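Local coordinates for divalent-cation tolerance protein CutA (Thermotoga maritima, PDB 1VHF), which is probably involved in resistance toward heavy metals, as a homotrimeric member of the CutA family, at residues Lys15-Gly20 against Phe32-Ile37; Gly20-Glu25 against Arg72-Tyr77; Lys26-Cys31 against Tyr68-Lys73; Lys58-Lys63 against Glu93-Leu98. All coordinates share one frame; numbering follows the deposited sequence.

Contact 1: Lys15-Gly20 against Phe32-Ile37; sequences KALEIG and FNAFEI
The F32 ring is met obliquely by two parts of helix 13-25. At one corner F32 CD2 lies 3.6 Å from G20 CA. F32 CE2 is almost as near to the same G20 CA, at 3.7 Å. At another corner methyl CD2 of L17 reaches F32 CE1 at 3.7 Å. The L17 and F32 side chains cross at about a right angle. F32 holds its CG between the backbone N and the carbonyl carbon (chi1 68°), and its ring leans over towards the helix. A34 adds a smaller touch: its CB is 4.4 Å from L17 CD2.

Helix and strand run nearly antiparallel here, at an angle of 172°, and the axes of the two segments come within 9.4 Å. This is the first beta-alpha-beta unit of a ferredoxin-like fold. Helix 13-25 lies over the sheet and the chain then returns as strand 31-43, outermost in the sheet of this chain. F57 of the next strand also touches F32. On the side of the helix turned from the strand, K15 NZ forms a salt bridge with E18 OE1 at 2.9 Å.

The cross-contact itself is apolar. Carbon meets carbon, and the ring, G20 and L17 meet by shape alone, without directional bonds. The lack of a side chain on G20 is what makes room for the ring this close to the helix.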
loop_
_atom_site.group_PDB
_atom_site.type_symbol
_atom_site.label_atom_id
_atom_site.label_comp_id
_atom_site.label_asym_id
_atom_site.label_seq_id
_atom_site.Cartn_x
_atom_site.Cartn_y
_atom_site.Cartn_z
ATOM N N LYS A 15 -2.878 8.876 8.406
ATOM C CA LYS A 15 -3.046 7.419 8.489
ATOM C C LYS A 15 -2.205 6.704 7.428
ATOM O O LYS A 15 -1.601 5.679 7.723
ATOM C CB LYS A 15 -4.489 6.998 8.381
ATOM C CG LYS A 15 -4.744 5.517 8.605
ATOM C CD LYS A 15 -4.104 5.046 9.922
ATOM C CE LYS A 15 -4.907 5.561 11.110
ATOM N NZ LYS A 15 -4.569 4.737 12.342
ATOM N N ALA A 16 -2.134 7.277 6.226
ATOM C CA ALA A 16 -1.303 6.622 5.212
ATOM C C ALA A 16 0.154 6.597 5.642
ATOM O O ALA A 16 0.865 5.569 5.476
ATOM C CB ALA A 16 -1.463 7.345 3.875
ATOM N N LEU A 17 0.653 7.749 6.102
ATOM C CA LEU A 17 2.048 7.830 6.511
ATOM C C LEU A 17 2.331 6.980 7.766
ATOM O O LEU A 17 3.413 6.395 7.784
ATOM C CB LEU A 17 2.497 9.279 6.775
ATOM C CG LEU A 17 2.298 10.258 5.628
ATOM C CD1 LEU A 17 2.976 11.590 6.001
ATOM C CD2 LEU A 17 2.786 9.762 4.298
ATOM N N GLU A 18 1.382 6.930 8.705
ATOM C CA GLU A 18 1.661 6.121 9.928
ATOM C C GLU A 18 1.720 4.652 9.561
ATOM O O GLU A 18 2.594 3.922 10.049
ATOM C CB GLU A 18 0.507 6.385 10.901
ATOM C CG GLU A 18 0.507 5.559 12.181
ATOM C CD GLU A 18 -0.848 5.354 12.811
ATOM O OE1 GLU A 18 -1.882 5.942 12.449
ATOM O OE2 GLU A 18 -0.945 4.566 13.802
ATOM N N ILE A 19 0.801 4.198 8.688
ATOM C CA ILE A 19 0.812 2.769 8.311
ATOM C C ILE A 19 2.057 2.464 7.509
ATOM O O ILE A 19 2.718 1.437 7.714
ATOM C CB ILE A 19 -0.514 2.442 7.608
ATOM C CG1 ILE A 19 -1.602 2.437 8.707
ATOM C CG2 ILE A 19 -0.429 1.106 6.905
ATOM C CD1 ILE A 19 -3.002 2.318 8.131
ATOM N N GLY A 20 2.429 3.366 6.594
ATOM C CA GLY A 20 3.692 3.099 5.850
ATOM C C GLY A 20 4.855 3.023 6.826
ATOM O O GLY A 20 5.715 2.171 6.632
ATOM N N PHE A 32 7.404 3.263 0.538
ATOM C CA PHE A 32 6.051 3.544 0.091
ATOM C C PHE A 32 6.073 4.903 -0.604
ATOM O O PHE A 32 6.925 5.754 -0.331
ATOM C CB PHE A 32 5.028 3.573 1.246
ATOM C CG PHE A 32 5.180 4.708 2.205
ATOM C CD1 PHE A 32 4.631 5.956 1.952
ATOM C CD2 PHE A 32 5.873 4.530 3.418
ATOM C CE1 PHE A 32 4.784 7.019 2.829
ATOM C CE2 PHE A 32 6.009 5.579 4.289
ATOM C CZ PHE A 32 5.495 6.844 4.024
ATOM N N ASN A 33 5.094 5.088 -1.494
ATOM C CA ASN A 33 4.846 6.369 -2.172
ATOM C C ASN A 33 3.359 6.698 -1.947
ATOM O O ASN A 33 2.524 5.862 -2.316
ATOM C CB ASN A 33 5.140 6.317 -3.664
ATOM C CG ASN A 33 6.588 6.229 -4.046
ATOM O OD1 ASN A 33 6.879 6.055 -5.240
ATOM N ND2 ASN A 33 7.555 6.361 -3.153
ATOM N N ALA A 34 3.025 7.833 -1.342
ATOM C CA ALA A 34 1.607 8.133 -1.080
ATOM C C ALA A 34 1.244 9.469 -1.720
ATOM O O ALA A 34 2.086 10.360 -1.894
ATOM C CB ALA A 34 1.371 8.189 0.431
ATOM N N PHE A 35 -0.028 9.623 -2.099
ATOM C CA PHE A 35 -0.464 10.851 -2.760
ATOM C C PHE A 35 -1.974 11.062 -2.580
ATOM O O PHE A 35 -2.733 10.120 -2.326
ATOM C CB PHE A 35 -0.172 10.859 -4.278
ATOM C CG PHE A 35 -0.617 9.632 -5.023
ATOM C CD1 PHE A 35 0.106 8.444 -4.959
ATOM C CD2 PHE A 35 -1.769 9.669 -5.823
ATOM C CE1 PHE A 35 -0.298 7.305 -5.610
ATOM C CE2 PHE A 35 -2.132 8.557 -6.573
ATOM C CZ PHE A 35 -1.431 7.368 -6.446
ATOM N N GLU A 36 -2.380 12.321 -2.586
ATOM C CA GLU A 36 -3.787 12.656 -2.359
ATOM C C GLU A 36 -4.629 12.323 -3.580
ATOM O O GLU A 36 -4.221 12.552 -4.740
ATOM C CB GLU A 36 -3.923 14.154 -1.992
ATOM C CG GLU A 36 -5.272 14.437 -1.344
ATOM C CD GLU A 36 -5.438 15.920 -1.007
ATOM O OE1 GLU A 36 -4.457 16.686 -1.147
ATOM O OE2 GLU A 36 -6.583 16.243 -0.623
ATOM N N ILE A 37 -5.835 11.827 -3.305
ATOM C CA ILE A 37 -6.785 11.479 -4.341
ATOM C C ILE A 37 -8.191 11.953 -4.019
ATOM O O ILE A 37 -8.540 12.250 -2.867
ATOM C CB ILE A 37 -6.861 9.948 -4.584
ATOM C CG1 ILE A 37 -7.220 9.203 -3.308
ATOM C CG2 ILE A 37 -5.525 9.434 -5.135
ATOM C CD1 ILE A 37 -7.668 7.777 -3.597
#

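Contact 2: Gly20-Glu25 against Arg72-Tyr77; sequences GRKLLE and RKLHPY
K22 and L74 bring the two backbones closest, with their CA atoms 8.9 Å apart where helix 13-25 passes the last turn of helix 64-74. The CD1 methyl of L74 meets K22 CB at 4.1 Å and L23 CD2 at 4.2 Å. Its other methyl, CD2, lies 4.1 Å from K22 CD. L23 and L74 pass alongside each other, pointing in opposite directions. I19, one turn earlier on helix 13-25, touches L74, and L67 touches L23.

After L74 the chain leaves the helix at H75. The H75 ring is held by its edge: Y77 N donates to H75 ND1 at 3.1 Å, in the ring plane. H75 NE2 is hydrogen-bonded to S8 OG, which ties this turn to strand 3-10.

Helices 13-25 and 64-74 lie side by side on one face of the ferredoxin-like sheet. Between these segments they meet through hydrocarbon alone. K22 gives its methylenes to the interface, and its bend (chi4 -60°) turns the ammonium from L74, so the charge need not be buried.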
loop_
_atom_site.group_PDB
_atom_site.type_symbol
_atom_site.label_atom_id
_atom_site.label_comp_id
_atom_site.label_asym_id
_atom_site.label_seq_id
_atom_site.Cartn_x
_atom_site.Cartn_y
_atom_site.Cartn_z
ATOM N N GLY A 20 2.429 3.366 6.594
ATOM C CA GLY A 20 3.692 3.099 5.850
ATOM C C GLY A 20 4.855 3.023 6.826
ATOM O O GLY A 20 5.715 2.171 6.632
ATOM N N ARG A 21 4.946 3.964 7.782
ATOM C CA ARG A 21 6.059 3.864 8.753
ATOM C C ARG A 21 5.998 2.561 9.514
ATOM O O ARG A 21 7.071 1.938 9.705
ATOM C CB ARG A 21 5.937 5.065 9.714
ATOM C CG ARG A 21 7.024 5.009 10.794
ATOM C CD ARG A 21 6.835 6.108 11.823
ATOM N NE ARG A 21 8.071 6.510 12.449
ATOM C CZ ARG A 21 9.160 7.027 11.902
ATOM N NH1 ARG A 21 9.259 7.258 10.608
ATOM N NH2 ARG A 21 10.181 7.323 12.696
ATOM N N LYS A 22 4.835 2.078 9.961
ATOM C CA LYS A 22 4.748 0.823 10.698
ATOM C C LYS A 22 5.200 -0.350 9.851
ATOM O O LYS A 22 5.868 -1.276 10.342
ATOM C CB LYS A 22 3.316 0.586 11.216
ATOM C CG LYS A 22 3.074 1.436 12.477
ATOM C CD LYS A 22 1.689 1.229 13.036
ATOM C CE LYS A 22 1.395 2.256 14.152
ATOM N NZ LYS A 22 2.374 2.103 15.263
ATOM N N LEU A 23 4.831 -0.355 8.570
ATOM C CA LEU A 23 5.245 -1.433 7.680
ATOM C C LEU A 23 6.749 -1.397 7.465
ATOM O O LEU A 23 7.362 -2.472 7.376
ATOM C CB LEU A 23 4.479 -1.358 6.349
ATOM C CG LEU A 23 2.974 -1.540 6.482
ATOM C CD1 LEU A 23 2.267 -1.218 5.173
ATOM C CD2 LEU A 23 2.635 -2.943 6.989
ATOM N N LEU A 24 7.343 -0.191 7.405
ATOM C CA LEU A 24 8.812 -0.118 7.315
ATOM C C LEU A 24 9.467 -0.580 8.625
ATOM O O LEU A 24 10.482 -1.287 8.557
ATOM C CB LEU A 24 9.208 1.340 7.042
ATOM C CG LEU A 24 8.988 1.838 5.598
ATOM C CD1 LEU A 24 9.050 3.351 5.570
ATOM C CD2 LEU A 24 10.040 1.201 4.686
ATOM N N GLU A 25 8.862 -0.277 9.765
ATOM C CA GLU A 25 9.437 -0.683 11.074
ATOM C C GLU A 25 9.490 -2.203 11.137
ATOM O O GLU A 25 10.438 -2.818 11.683
ATOM C CB GLU A 25 8.518 -0.147 12.176
ATOM C CG GLU A 25 8.715 1.328 12.497
ATOM C CD GLU A 25 7.615 1.916 13.355
ATOM O OE1 GLU A 25 6.782 1.169 13.906
ATOM O OE2 GLU A 25 7.558 3.169 13.506
ATOM N N ARG A 72 -4.151 -5.249 6.377
ATOM C CA ARG A 72 -5.581 -5.411 6.698
ATOM C C ARG A 72 -5.800 -5.122 8.191
ATOM O O ARG A 72 -6.723 -4.403 8.585
ATOM C CB ARG A 72 -6.036 -6.839 6.420
ATOM C CG ARG A 72 -7.514 -7.085 6.852
ATOM C CD ARG A 72 -8.379 -6.528 5.752
ATOM N NE ARG A 72 -9.803 -6.582 5.893
ATOM C CZ ARG A 72 -10.644 -7.592 5.818
ATOM N NH1 ARG A 72 -10.213 -8.834 5.602
ATOM N NH2 ARG A 72 -11.959 -7.354 5.850
ATOM N N LYS A 73 -4.876 -5.593 9.025
ATOM C CA LYS A 73 -4.980 -5.396 10.464
ATOM C C LYS A 73 -4.720 -4.018 10.960
ATOM O O LYS A 73 -5.161 -3.654 12.085
ATOM C CB LYS A 73 -4.098 -6.452 11.180
ATOM C CG LYS A 73 -4.825 -7.796 11.112
ATOM C CD LYS A 73 -3.991 -8.951 11.670
ATOM C CE LYS A 73 -4.758 -10.236 11.428
ATOM N NZ LYS A 73 -4.051 -11.483 11.802
ATOM N N LEU A 74 -3.980 -3.181 10.237
ATOM C CA LEU A 74 -3.732 -1.806 10.612
ATOM C C LEU A 74 -4.737 -0.840 9.949
ATOM O O LEU A 74 -4.798 0.328 10.306
ATOM C CB LEU A 74 -2.317 -1.382 10.147
ATOM C CG LEU A 74 -1.143 -2.085 10.841
ATOM C CD1 LEU A 74 0.173 -1.771 10.142
ATOM C CD2 LEU A 74 -1.073 -1.651 12.309
ATOM N N HIS A 75 -5.574 -1.380 9.062
ATOM C CA HIS A 75 -6.393 -0.428 8.278
ATOM C C HIS A 75 -7.548 0.158 9.016
ATOM O O HIS A 75 -8.300 -0.595 9.665
ATOM C CB HIS A 75 -6.908 -1.222 7.023
ATOM C CG HIS A 75 -6.915 -0.299 5.836
ATOM N ND1 HIS A 75 -7.829 0.719 5.730
ATOM C CD2 HIS A 75 -6.117 -0.227 4.736
ATOM C CE1 HIS A 75 -7.611 1.388 4.603
ATOM N NE2 HIS A 75 -6.554 0.835 3.983
ATOM N N PRO A 76 -7.839 1.443 8.855
ATOM C CA PRO A 76 -9.013 2.015 9.503
ATOM C C PRO A 76 -10.291 1.538 8.844
ATOM O O PRO A 76 -11.398 1.639 9.436
ATOM C CB PRO A 76 -8.858 3.513 9.341
ATOM C CG PRO A 76 -7.903 3.703 8.206
ATOM C CD PRO A 76 -7.038 2.455 8.146
ATOM N N TYR A 77 -10.275 1.139 7.578
ATOM C CA TYR A 77 -11.444 0.659 6.851
ATOM C C TYR A 77 -11.704 -0.828 7.073
ATOM O O TYR A 77 -10.783 -1.682 7.130
ATOM C CB TYR A 77 -11.369 0.885 5.332
ATOM C CG TYR A 77 -11.192 2.302 4.854
ATOM C CD1 TYR A 77 -11.522 3.435 5.562
ATOM C CD2 TYR A 77 -10.687 2.457 3.566
ATOM C CE1 TYR A 77 -11.365 4.710 5.047
ATOM C CE2 TYR A 77 -10.508 3.717 3.030
ATOM C CZ TYR A 77 -10.822 4.822 3.768
ATOM O OH TYR A 77 -10.651 6.082 3.227
#

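Contact 3: Lys26-Cys31 against Tyr68-Lys73; sequences KRLIAC and YEELRK
K26 and E70 make the ionic part of this surface contact. K26 NZ and E70 OE2 form a salt bridge at 3.4 Å. The nearer atom is K26 CE, 3.1 Å from the same E70 OE2. The two side chains cross at about a right angle. E70 leaves the helix with CG anti to its backbone N (chi1 -170°) and bends at chi2 (60°), which swings the carboxylate across to the end of K26.

Residues 26-30 link the first helix of the ferredoxin-like fold to its second strand, which C31 begins. Helix 13-25 ends in a Schellman motif, with R27 at positive phi (59°).

The apolar part uses the stem of E70. Methyl CD1 of L28 lies 3.7 Å from E70 CB and 4.0 Å from E70 CG. L23 of helix 13-25 also touches E70. The loop is also fastened to strand 46-60: the backbone oxygen L28 O is hydrogen-bonded to the hydroxyl T59 OG1, and A30 and C31 make backbone hydrogen bonds with K58.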
loop_
_atom_site.group_PDB
_atom_site.type_symbol
_atom_site.label_atom_id
_atom_site.label_comp_id
_atom_site.label_asym_id
_atom_site.label_seq_id
_atom_site.Cartn_x
_atom_site.Cartn_y
_atom_site.Cartn_z
ATOM N N LYS A 26 8.484 -2.863 10.586
ATOM C CA LYS A 26 8.380 -4.309 10.570
ATOM C C LYS A 26 9.163 -4.948 9.457
ATOM O O LYS A 26 9.257 -6.167 9.339
ATOM C CB LYS A 26 6.905 -4.741 10.523
ATOM C CG LYS A 26 6.114 -4.304 11.763
ATOM C CD LYS A 26 4.617 -4.456 11.527
ATOM C CE LYS A 26 3.769 -3.974 12.690
ATOM N NZ LYS A 26 3.653 -5.039 13.736
ATOM N N ARG A 27 9.784 -4.148 8.578
ATOM C CA ARG A 27 10.593 -4.573 7.450
ATOM C C ARG A 27 9.786 -5.434 6.504
ATOM O O ARG A 27 10.300 -6.315 5.795
ATOM C CB ARG A 27 11.912 -5.215 7.912
ATOM C CG ARG A 27 12.742 -4.244 8.773
ATOM C CD ARG A 27 14.193 -4.741 8.873
ATOM N NE ARG A 27 14.935 -3.952 9.870
ATOM C CZ ARG A 27 15.435 -2.742 9.695
ATOM N NH1 ARG A 27 15.325 -2.096 8.556
ATOM N NH2 ARG A 27 16.076 -2.144 10.710
ATOM N N LEU A 28 8.502 -5.035 6.342
ATOM C CA LEU A 28 7.594 -5.747 5.461
ATOM C C LEU A 28 7.600 -5.158 4.056
ATOM O O LEU A 28 7.153 -5.816 3.114
ATOM C CB LEU A 28 6.161 -5.802 5.975
ATOM C CG LEU A 28 5.984 -6.658 7.241
ATOM C CD1 LEU A 28 4.555 -6.526 7.738
ATOM C CD2 LEU A 28 6.301 -8.117 6.969
ATOM N N ILE A 29 8.015 -3.907 3.958
ATOM C CA ILE A 29 8.100 -3.184 2.701
ATOM C C ILE A 29 9.457 -2.465 2.662
ATOM O O ILE A 29 10.094 -2.214 3.682
ATOM C CB ILE A 29 7.004 -2.112 2.512
ATOM C CG1 ILE A 29 7.123 -0.985 3.556
ATOM C CG2 ILE A 29 5.598 -2.724 2.586
ATOM C CD1 ILE A 29 6.123 0.144 3.339
ATOM N N ALA A 30 9.900 -2.172 1.424
ATOM C CA ALA A 30 11.143 -1.448 1.225
ATOM C C ALA A 30 10.897 0.059 1.242
ATOM O O ALA A 30 11.754 0.851 1.580
ATOM C CB ALA A 30 11.768 -1.848 -0.114
ATOM N N CYS A 31 9.689 0.460 0.770
ATOM C CA CYS A 31 9.357 1.874 0.768
ATOM C C CYS A 31 7.888 2.051 0.376
ATOM O O CYS A 31 7.267 1.073 -0.039
ATOM C CB CYS A 31 10.217 2.602 -0.268
ATOM S SG CYS A 31 10.267 1.839 -1.875
ATOM N N TYR A 68 -0.173 -8.273 3.170
ATOM C CA TYR A 68 -1.634 -8.209 3.165
ATOM C C TYR A 68 -2.223 -8.339 4.563
ATOM O O TYR A 68 -3.143 -7.607 4.939
ATOM C CB TYR A 68 -2.273 -9.244 2.243
ATOM C CG TYR A 68 -2.483 -8.831 0.805
ATOM C CD1 TYR A 68 -1.452 -8.405 -0.024
ATOM C CD2 TYR A 68 -3.765 -8.938 0.279
ATOM C CE1 TYR A 68 -1.713 -8.081 -1.338
ATOM C CE2 TYR A 68 -4.035 -8.628 -1.054
ATOM C CZ TYR A 68 -2.977 -8.212 -1.843
ATOM O OH TYR A 68 -3.246 -7.865 -3.155
ATOM N N GLU A 69 -1.673 -9.291 5.341
ATOM C CA GLU A 69 -2.199 -9.530 6.686
ATOM C C GLU A 69 -2.000 -8.344 7.593
ATOM O O GLU A 69 -2.954 -7.848 8.229
ATOM C CB GLU A 69 -1.488 -10.774 7.272
ATOM C CG GLU A 69 -1.753 -12.061 6.511
ATOM C CD GLU A 69 -1.140 -13.282 7.169
ATOM O OE1 GLU A 69 0.039 -13.602 6.906
ATOM O OE2 GLU A 69 -1.837 -13.943 7.971
ATOM N N GLU A 70 -0.816 -7.747 7.605
ATOM C CA GLU A 70 -0.547 -6.604 8.456
ATOM C C GLU A 70 -1.335 -5.394 8.016
ATOM O O GLU A 70 -1.839 -4.613 8.827
ATOM C CB GLU A 70 0.943 -6.287 8.594
ATOM C CG GLU A 70 1.269 -5.266 9.649
ATOM C CD GLU A 70 0.899 -5.550 11.087
ATOM O OE1 GLU A 70 0.690 -6.716 11.462
ATOM O OE2 GLU A 70 0.833 -4.586 11.894
ATOM N N LEU A 71 -1.313 -5.111 6.687
ATOM C CA LEU A 71 -2.063 -3.948 6.203
ATOM C C LEU A 71 -3.542 -4.077 6.505
ATOM O O LEU A 71 -4.114 -3.066 6.958
ATOM C CB LEU A 71 -1.763 -3.838 4.696
ATOM C CG LEU A 71 -2.478 -2.686 3.985
ATOM C CD1 LEU A 71 -2.137 -1.338 4.599
ATOM C CD2 LEU A 71 -2.104 -2.689 2.508
ATOM N N ARG A 72 -4.151 -5.249 6.377
ATOM C CA ARG A 72 -5.581 -5.411 6.698
ATOM C C ARG A 72 -5.800 -5.122 8.191
ATOM O O ARG A 72 -6.723 -4.403 8.585
ATOM C CB ARG A 72 -6.036 -6.839 6.420
ATOM C CG ARG A 72 -7.514 -7.085 6.852
ATOM C CD ARG A 72 -8.379 -6.528 5.752
ATOM N NE ARG A 72 -9.803 -6.582 5.893
ATOM C CZ ARG A 72 -10.644 -7.592 5.818
ATOM N NH1 ARG A 72 -10.213 -8.834 5.602
ATOM N NH2 ARG A 72 -11.959 -7.354 5.850
ATOM N N LYS A 73 -4.876 -5.593 9.025
ATOM C CA LYS A 73 -4.980 -5.396 10.464
ATOM C C LYS A 73 -4.720 -4.018 10.960
ATOM O O LYS A 73 -5.161 -3.654 12.085
ATOM C CB LYS A 73 -4.098 -6.452 11.180
ATOM C CG LYS A 73 -4.825 -7.796 11.112
ATOM C CD LYS A 73 -3.991 -8.951 11.670
ATOM C CE LYS A 73 -4.758 -10.236 11.428
ATOM N NZ LYS A 73 -4.051 -11.483 11.802
#

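Contact 4: Lys58-Lys63 against Glu93-Leu98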
loop_
_atom_site.group_PDB
_atom_site.type_symbol
_atom_site.label_atom_id
_atom_site.label_comp_id
_atom_site.label_asym_id
_atom_site.label_seq_id
_atom_site.Cartn_x
_atom_site.Cartn_y
_atom_site.Cartn_z
ATOM N N LYS A 58 6.036 -0.895 -1.859
ATOM C CA LYS A 58 6.903 -1.755 -2.688
ATOM C C LYS A 58 7.564 -2.819 -1.838
ATOM O O LYS A 58 8.131 -2.532 -0.774
ATOM C CB LYS A 58 8.014 -0.885 -3.347
ATOM C CG LYS A 58 7.361 0.025 -4.408
ATOM C CD LYS A 58 8.285 1.142 -4.853
ATOM C CE LYS A 58 7.898 2.408 -4.078
ATOM N NZ LYS A 58 9.083 3.229 -3.774
ATOM N N THR A 59 7.421 -4.089 -2.282
ATOM C CA THR A 59 8.065 -5.154 -1.516
ATOM C C THR A 59 8.333 -6.328 -2.462
ATOM O O THR A 59 8.230 -6.151 -3.670
ATOM C CB THR A 59 7.211 -5.529 -0.301
ATOM O OG1 THR A 59 7.999 -6.337 0.586
ATOM C CG2 THR A 59 5.942 -6.289 -0.681
ATOM N N THR A 60 8.755 -7.449 -1.873
ATOM C CA THR A 60 9.012 -8.622 -2.726
ATOM C C THR A 60 7.831 -9.544 -2.714
ATOM O O THR A 60 6.975 -9.542 -1.838
ATOM C CB THR A 60 10.283 -9.335 -2.208
ATOM O OG1 THR A 60 10.027 -9.837 -0.892
ATOM C CG2 THR A 60 11.488 -8.419 -2.253
ATOM N N GLU A 61 7.722 -10.426 -3.744
ATOM C CA GLU A 61 6.620 -11.389 -3.750
ATOM C C GLU A 61 6.579 -12.227 -2.477
ATOM O O GLU A 61 5.482 -12.608 -2.023
ATOM C CB GLU A 61 6.816 -12.344 -4.940
ATOM C CG GLU A 61 6.514 -11.759 -6.294
ATOM C CD GLU A 61 6.839 -12.827 -7.347
ATOM O OE1 GLU A 61 7.867 -13.503 -7.108
ATOM O OE2 GLU A 61 6.006 -13.008 -8.242
ATOM N N GLU A 62 7.731 -12.570 -1.909
ATOM C CA GLU A 62 7.809 -13.387 -0.698
ATOM C C GLU A 62 7.140 -12.752 0.500
ATOM O O GLU A 62 6.649 -13.462 1.372
ATOM C CB GLU A 62 9.258 -13.752 -0.368
ATOM N N LYS A 63 7.082 -11.418 0.540
ATOM C CA LYS A 63 6.446 -10.726 1.642
ATOM C C LYS A 63 4.991 -10.395 1.364
ATOM O O LYS A 63 4.348 -9.831 2.266
ATOM C CB LYS A 63 7.218 -9.407 1.903
ATOM C CG LYS A 63 8.635 -9.659 2.416
ATOM C CD LYS A 63 8.567 -9.968 3.922
ATOM C CE LYS A 63 9.975 -9.957 4.510
ATOM N NZ LYS A 63 10.217 -11.189 5.316
ATOM N N GLU A 93 20.087 -2.669 -9.961
ATOM C CA GLU A 93 20.611 -2.108 -8.707
ATOM C C GLU A 93 19.487 -1.768 -7.742
ATOM O O GLU A 93 19.600 -1.887 -6.514
ATOM C CB GLU A 93 21.461 -0.877 -8.995
ATOM C CG GLU A 93 22.781 -1.174 -9.713
ATOM C CD GLU A 93 22.668 -0.967 -11.205
ATOM O OE1 GLU A 93 21.657 -1.365 -11.834
ATOM O OE2 GLU A 93 23.618 -0.403 -11.809
ATOM N N TYR A 94 18.341 -1.333 -8.285
ATOM C CA TYR A 94 17.215 -1.010 -7.402
ATOM C C TYR A 94 16.591 -2.286 -6.870
ATOM O O TYR A 94 16.180 -2.330 -5.705
ATOM C CB TYR A 94 16.185 -0.171 -8.204
ATOM C CG TYR A 94 15.034 0.324 -7.335
ATOM C CD1 TYR A 94 15.295 1.313 -6.399
ATOM C CD2 TYR A 94 13.744 -0.126 -7.483
ATOM C CE1 TYR A 94 14.307 1.802 -5.565
ATOM C CE2 TYR A 94 12.734 0.349 -6.643
ATOM C CZ TYR A 94 13.029 1.308 -5.716
ATOM O OH TYR A 94 12.040 1.833 -4.887
HETATM N N MSE A 95 16.510 -3.322 -7.702
HETATM C CA MSE A 95 15.945 -4.592 -7.273
HETATM C C MSE A 95 16.835 -5.161 -6.139
HETATM O O MSE A 95 16.276 -5.717 -5.209
HETATM C CB MSE A 95 15.894 -5.627 -8.377
HETATM C CG MSE A 95 15.219 -6.944 -8.002
HETATM SE SE MSE A 95 13.314 -6.771 -7.761
HETATM C CE MSE A 95 13.201 -7.155 -5.893
ATOM N N ASN A 96 18.148 -4.958 -6.274
ATOM C CA ASN A 96 19.010 -5.489 -5.181
ATOM C C ASN A 96 18.778 -4.724 -3.892
ATOM O O ASN A 96 18.742 -5.296 -2.797
ATOM C CB ASN A 96 20.474 -5.337 -5.581
ATOM C CG ASN A 96 20.900 -6.215 -6.740
ATOM O OD1 ASN A 96 20.316 -7.266 -6.992
ATOM N ND2 ASN A 96 21.943 -5.790 -7.436
ATOM N N TRP A 97 18.616 -3.404 -3.981
ATOM C CA TRP A 97 18.357 -2.590 -2.797
ATOM C C TRP A 97 17.017 -3.016 -2.171
ATOM O O TRP A 97 16.910 -3.166 -0.952
ATOM C CB TRP A 97 18.323 -1.115 -3.184
ATOM C CG TRP A 97 17.873 -0.228 -2.058
ATOM C CD1 TRP A 97 18.625 0.188 -0.996
ATOM C CD2 TRP A 97 16.538 0.221 -1.798
ATOM N NE1 TRP A 97 17.864 0.939 -0.126
ATOM C CE2 TRP A 97 16.577 0.984 -0.618
ATOM C CE3 TRP A 97 15.323 0.093 -2.490
ATOM C CZ2 TRP A 97 15.470 1.611 -0.042
ATOM C CZ3 TRP A 97 14.230 0.782 -1.962
ATOM C CH2 TRP A 97 14.295 1.456 -0.738
ATOM N N LEU A 98 16.010 -3.246 -3.007
ATOM C CA LEU A 98 14.695 -3.657 -2.502
ATOM C C LEU A 98 14.773 -4.982 -1.747
ATOM O O LEU A 98 14.257 -5.141 -0.639
ATOM C CB LEU A 98 13.737 -3.841 -3.697
ATOM C CG LEU A 98 13.171 -2.605 -4.385
ATOM C CD1 LEU A 98 12.402 -3.021 -5.652
ATOM C CD2 LEU A 98 12.256 -1.783 -3.501
#
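K58 and T60, at the end of strand 46-60, pack against Y94, M95 and L98 of helix 92-101. This is the C-terminal helix, which follows the beta-alpha-beta-beta-alpha-beta core of the ferredoxin-like fold. It crosses the strand at 79°, and the axes of strand 58-60 and helix 93-98 come within 9.4 Å.

The more enclosed part is apolar. L98 points at the strand, and its CD2 methyl lies 4.3 Å from K58 CB. Selenomethionine M95 reaches T60 with its terminal methyl, M95 CE to T60 CG2 being 4.2 Å. Both M95 and L98 are buried. L3 and A30 also touch L98, while V90 touches M95.

The looser part lies towards Y94. Its CG is anti to the backbone N (chi1 -175°), and the ring reaches out to the end of K58. The hydrogen bond from K58 NZ to Y94 OH is weak, and the place of NZ is less sure. The surer approach is that of K58 CD, 3.8 Å from Y94 OH.

How the contacts relate
The four contacts join the elements of one ferredoxin-like domain. Contacts 1 and 2 share G20 and use successive turns of helix 13-25: contact 1 faces strand 31-43 and contact 2 faces helix 64-74. Contact 3 shares R72 and K73 with contact 2, and their centres are only 6 Å apart. Contact 4 lies about 19 Å from contacts 1 and 2, centre to centre, but about 13 Å from contact 3. It reaches the sheet by strand 46-60. Loop 26-30 makes the connection: A30 is hydrogen-bonded to K58 through the backbone and packs on L98. Along the chain contact 1 closes before contact 4 opens, but most other pairs cross, so distant parts of the sequence join in one domain.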